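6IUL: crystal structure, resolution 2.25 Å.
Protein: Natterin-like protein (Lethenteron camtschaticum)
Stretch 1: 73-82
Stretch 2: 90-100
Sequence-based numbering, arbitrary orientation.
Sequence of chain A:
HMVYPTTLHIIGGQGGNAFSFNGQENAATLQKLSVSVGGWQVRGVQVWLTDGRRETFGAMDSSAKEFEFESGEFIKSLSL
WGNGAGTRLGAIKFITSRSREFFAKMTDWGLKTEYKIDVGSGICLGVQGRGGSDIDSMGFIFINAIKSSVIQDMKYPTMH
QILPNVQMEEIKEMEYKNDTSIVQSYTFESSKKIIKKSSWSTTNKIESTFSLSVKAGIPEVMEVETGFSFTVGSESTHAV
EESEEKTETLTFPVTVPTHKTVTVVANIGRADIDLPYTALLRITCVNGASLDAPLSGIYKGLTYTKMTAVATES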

# COMPACT_ATOMS: atom_id res chain seq x y z
N GLU A 73 2.26 -18.64 -8.46
CA GLU A 73 2.38 -19.45 -9.70
C GLU A 73 1.23 -20.43 -9.81
O GLU A 73 0.99 -21.18 -8.87
CB GLU A 73 3.70 -20.22 -9.70
CG GLU A 73 4.00 -20.90 -11.01
CD GLU A 73 5.35 -21.62 -11.01
OE1 GLU A 73 5.83 -21.97 -9.91
OE2 GLU A 73 5.89 -21.86 -12.13
N PHE A 74 0.53 -20.42 -10.94
CA PHE A 74 -0.56 -21.36 -11.13
C PHE A 74 -0.36 -22.20 -12.39
O PHE A 74 0.62 -22.03 -13.08
CB PHE A 74 -1.92 -20.65 -11.14
CG PHE A 74 -2.08 -19.61 -12.18
CD1 PHE A 74 -1.67 -18.29 -11.95
CD2 PHE A 74 -2.69 -19.92 -13.40
CE1 PHE A 74 -1.82 -17.32 -12.94
CE2 PHE A 74 -2.88 -18.94 -14.39
CZ PHE A 74 -2.43 -17.63 -14.17
N ILE A 75 -1.31 -23.09 -12.68
CA ILE A 75 -1.19 -23.99 -13.83
C ILE A 75 -1.93 -23.44 -15.03
O ILE A 75 -3.10 -23.09 -14.94
CB ILE A 75 -1.69 -25.40 -13.48
CG1 ILE A 75 -0.77 -26.03 -12.46
CG2 ILE A 75 -1.72 -26.26 -14.72
CD1 ILE A 75 -1.25 -27.38 -11.93
N LYS A 76 -1.22 -23.32 -16.15
CA LYS A 76 -1.78 -22.81 -17.38
C LYS A 76 -2.38 -23.92 -18.25
O LYS A 76 -3.37 -23.75 -18.99
CB LYS A 76 -0.68 -22.03 -18.12
CG LYS A 76 -0.92 -21.77 -19.58
CD LYS A 76 0.19 -20.84 -20.11
CE LYS A 76 1.49 -21.59 -20.25
NZ LYS A 76 2.45 -20.80 -21.04
N SER A 77 -1.75 -25.08 -18.22
CA SER A 77 -2.23 -26.23 -19.00
C SER A 77 -1.79 -27.52 -18.32
O SER A 77 -0.79 -27.56 -17.65
CB SER A 77 -1.72 -26.18 -20.44
OG SER A 77 -0.31 -26.31 -20.48
N LEU A 78 -2.57 -28.55 -18.51
CA LEU A 78 -2.31 -29.87 -17.97
C LEU A 78 -2.75 -30.92 -18.98
O LEU A 78 -3.82 -30.81 -19.54
CB LEU A 78 -3.10 -30.05 -16.70
CG LEU A 78 -3.12 -31.50 -16.12
CD1 LEU A 78 -1.83 -31.76 -15.39
CD2 LEU A 78 -4.27 -31.69 -15.15
N SER A 79 -1.94 -31.94 -19.17
CA SER A 79 -2.31 -33.10 -19.96
C SER A 79 -2.05 -34.36 -19.18
O SER A 79 -1.08 -34.47 -18.46
CB SER A 79 -1.48 -33.15 -21.23
OG SER A 79 -1.92 -32.13 -22.10
N LEU A 80 -2.95 -35.31 -19.33
CA LEU A 80 -2.78 -36.62 -18.79
C LEU A 80 -2.86 -37.65 -19.92
O LEU A 80 -3.56 -37.45 -20.93
CB LEU A 80 -3.87 -36.89 -17.77
CG LEU A 80 -3.91 -35.92 -16.58
CD1 LEU A 80 -5.14 -36.21 -15.74
CD2 LEU A 80 -2.67 -36.05 -15.73
N TRP A 81 -2.11 -38.75 -19.76
CA TRP A 81 -2.10 -39.88 -20.69
C TRP A 81 -2.34 -41.18 -19.94
O TRP A 81 -1.89 -41.37 -18.79
CB TRP A 81 -0.74 -40.03 -21.33
CG TRP A 81 -0.37 -39.08 -22.38
CD1 TRP A 81 -0.37 -39.29 -23.70
CD2 TRP A 81 0.19 -37.76 -22.18
NE1 TRP A 81 0.12 -38.16 -24.37
CE2 TRP A 81 0.47 -37.23 -23.45
CE3 TRP A 81 0.43 -36.98 -21.05
CZ2 TRP A 81 0.98 -35.97 -23.63
CZ3 TRP A 81 0.95 -35.75 -21.21
CH2 TRP A 81 1.23 -35.24 -22.52
N GLY A 82 -3.06 -42.07 -20.61
CA GLY A 82 -3.16 -43.47 -20.22
C GLY A 82 -1.87 -44.22 -20.54
O GLY A 82 -1.00 -43.71 -21.26
N GLY A 90 -0.56 -43.06 -17.31
CA GLY A 90 0.71 -43.26 -18.03
C GLY A 90 1.67 -42.08 -17.92
O GLY A 90 2.88 -42.23 -18.00
N ALA A 91 1.11 -40.88 -17.81
CA ALA A 91 1.92 -39.69 -17.78
C ALA A 91 1.14 -38.48 -17.30
O ALA A 91 -0.06 -38.40 -17.47
CB ALA A 91 2.47 -39.41 -19.18
N ILE A 92 1.88 -37.52 -16.74
CA ILE A 92 1.37 -36.22 -16.34
C ILE A 92 2.31 -35.15 -16.91
O ILE A 92 3.52 -35.22 -16.77
CB ILE A 92 1.43 -36.08 -14.81
CG1 ILE A 92 0.56 -37.14 -14.15
CG2 ILE A 92 1.01 -34.68 -14.38
CD1 ILE A 92 0.88 -37.35 -12.68
N LYS A 93 1.73 -34.15 -17.56
CA LYS A 93 2.47 -32.98 -17.94
C LYS A 93 1.70 -31.70 -17.59
O LYS A 93 0.53 -31.58 -17.92
CB LYS A 93 2.71 -33.02 -19.44
CG LYS A 93 3.47 -31.80 -19.95
CD LYS A 93 3.84 -31.97 -21.41
CE LYS A 93 4.57 -30.73 -21.91
NZ LYS A 93 4.86 -30.90 -23.37
N PHE A 94 2.38 -30.73 -16.99
CA PHE A 94 1.80 -29.40 -16.91
C PHE A 94 2.79 -28.31 -17.17
O PHE A 94 3.97 -28.52 -17.05
CB PHE A 94 1.05 -29.17 -15.57
CG PHE A 94 1.93 -29.30 -14.34
CD1 PHE A 94 2.73 -28.24 -13.95
CD2 PHE A 94 1.85 -30.40 -13.51
CE1 PHE A 94 3.49 -28.28 -12.77
CE2 PHE A 94 2.61 -30.47 -12.34
CZ PHE A 94 3.45 -29.41 -11.96
N ILE A 95 2.25 -27.16 -17.54
CA ILE A 95 3.03 -25.96 -17.74
C ILE A 95 2.41 -24.88 -16.88
O ILE A 95 1.17 -24.72 -16.87
CB ILE A 95 3.02 -25.54 -19.23
CG1 ILE A 95 3.65 -26.63 -20.10
CG2 ILE A 95 3.87 -24.26 -19.40
CD1 ILE A 95 3.42 -26.46 -21.58
N THR A 96 3.23 -24.14 -16.17
CA THR A 96 2.73 -23.12 -15.27
C THR A 96 2.59 -21.76 -15.90
O THR A 96 3.01 -21.54 -17.06
CB THR A 96 3.60 -22.96 -14.03
OG1 THR A 96 4.80 -22.27 -14.39
CG2 THR A 96 3.94 -24.35 -13.46
N SER A 97 2.01 -20.84 -15.13
CA SER A 97 1.82 -19.45 -15.54
C SER A 97 3.14 -18.74 -15.75
O SER A 97 3.16 -17.72 -16.41
CB SER A 97 0.97 -18.70 -14.49
OG SER A 97 1.58 -18.79 -13.23
N ARG A 98 4.24 -19.28 -15.17
CA ARG A 98 5.58 -18.73 -15.39
C ARG A 98 6.35 -19.57 -16.39
O ARG A 98 7.55 -19.59 -16.37
CB ARG A 98 6.35 -18.68 -14.10
CG ARG A 98 5.55 -18.15 -12.93
CD ARG A 98 6.21 -16.95 -12.35
NE ARG A 98 5.26 -16.29 -11.44
CZ ARG A 98 5.32 -16.27 -10.12
NH1 ARG A 98 6.30 -16.86 -9.46
NH2 ARG A 98 4.41 -15.60 -9.46
N SER A 99 5.63 -20.28 -17.25
CA SER A 99 6.24 -21.11 -18.29
C SER A 99 7.18 -22.22 -17.81
O SER A 99 7.88 -22.79 -18.61
CB SER A 99 6.93 -20.22 -19.36
OG SER A 99 6.00 -19.24 -19.82
N ARG A 100 7.17 -22.56 -16.53
CA ARG A 100 7.92 -23.73 -16.07
C ARG A 100 7.13 -25.01 -16.35
O ARG A 100 5.88 -25.04 -16.27
CB ARG A 100 8.24 -23.63 -14.61
CG ARG A 100 9.10 -22.42 -14.25
CD ARG A 100 9.07 -22.20 -12.77
NE ARG A 100 9.68 -23.29 -12.07
CZ ARG A 100 9.38 -23.71 -10.84
NH1 ARG A 100 8.39 -23.18 -10.14
NH2 ARG A 100 10.07 -24.72 -10.33

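Strands 77-82 and 90-96 run antiparallel, their axes 175° apart and 4.6 Å at closest approach, and the two stretches bury 969 Å² between them. Paired amides define the register: Ser79 N to Lys93 O is 2.8 Å and Lys93 N to Ser79 O 3.0 Å, with N-H...O angles of 170° and 172°, while Ser77 and Ile95 bond reciprocally, Ser77 N to Ile95 O at 3.2 Å and Ile95 N to Ser77 O at 3.1 Å. Ile95 O also accepts from Lys76 N (2.9 Å); one carbonyl serving two successive amides marks the beta bulge, where the register slips by one residue.

Side chains alternate between faces. On one, Leu78, Leu80, Ile92 and Phe94 interdigitate: Leu80 CD2 lies 3.8 Å from Ile92 CG1, and Leu78 CD1 reaches Phe94 CB at 3.9 Å, near the plane of the Phe94 ring at its edge. Ile75 CD1 covers one face of that ring. On the other face, the small Ala91 leaves space for the broad Trp81 indole, whose CE3 packs 3.7 Å from Ala91 CB; Trp81 CZ3 meets Lys93 CB at the same distance. Gly90 suits its tight position opposite Gly82, since an ideal CB would lie only 2.3 Å from Gly82 O; its N bonds Trp81 O at 2.6 Å.

Beyond the bulge, the type I turn from Thr96 to Ser99 presents Ser97 to Phe74. Ser97 CB sits 3.5 Å from the Phe74 ring centroid, 12° off the normal, while Phe74 N donates to Ser97 OG (3.0 Å) and Ser97 N to Phe74 O (2.7 Å). Buried Glu73 extends with chi1 and chi2 both t, so its carboxylate receives Thr96 OG1 at OE2 (2.5 Å) and forms a salt bridge from OE1 to Arg100 NH1 (2.8 Å), although the 124° angle makes that hydrogen bond weak.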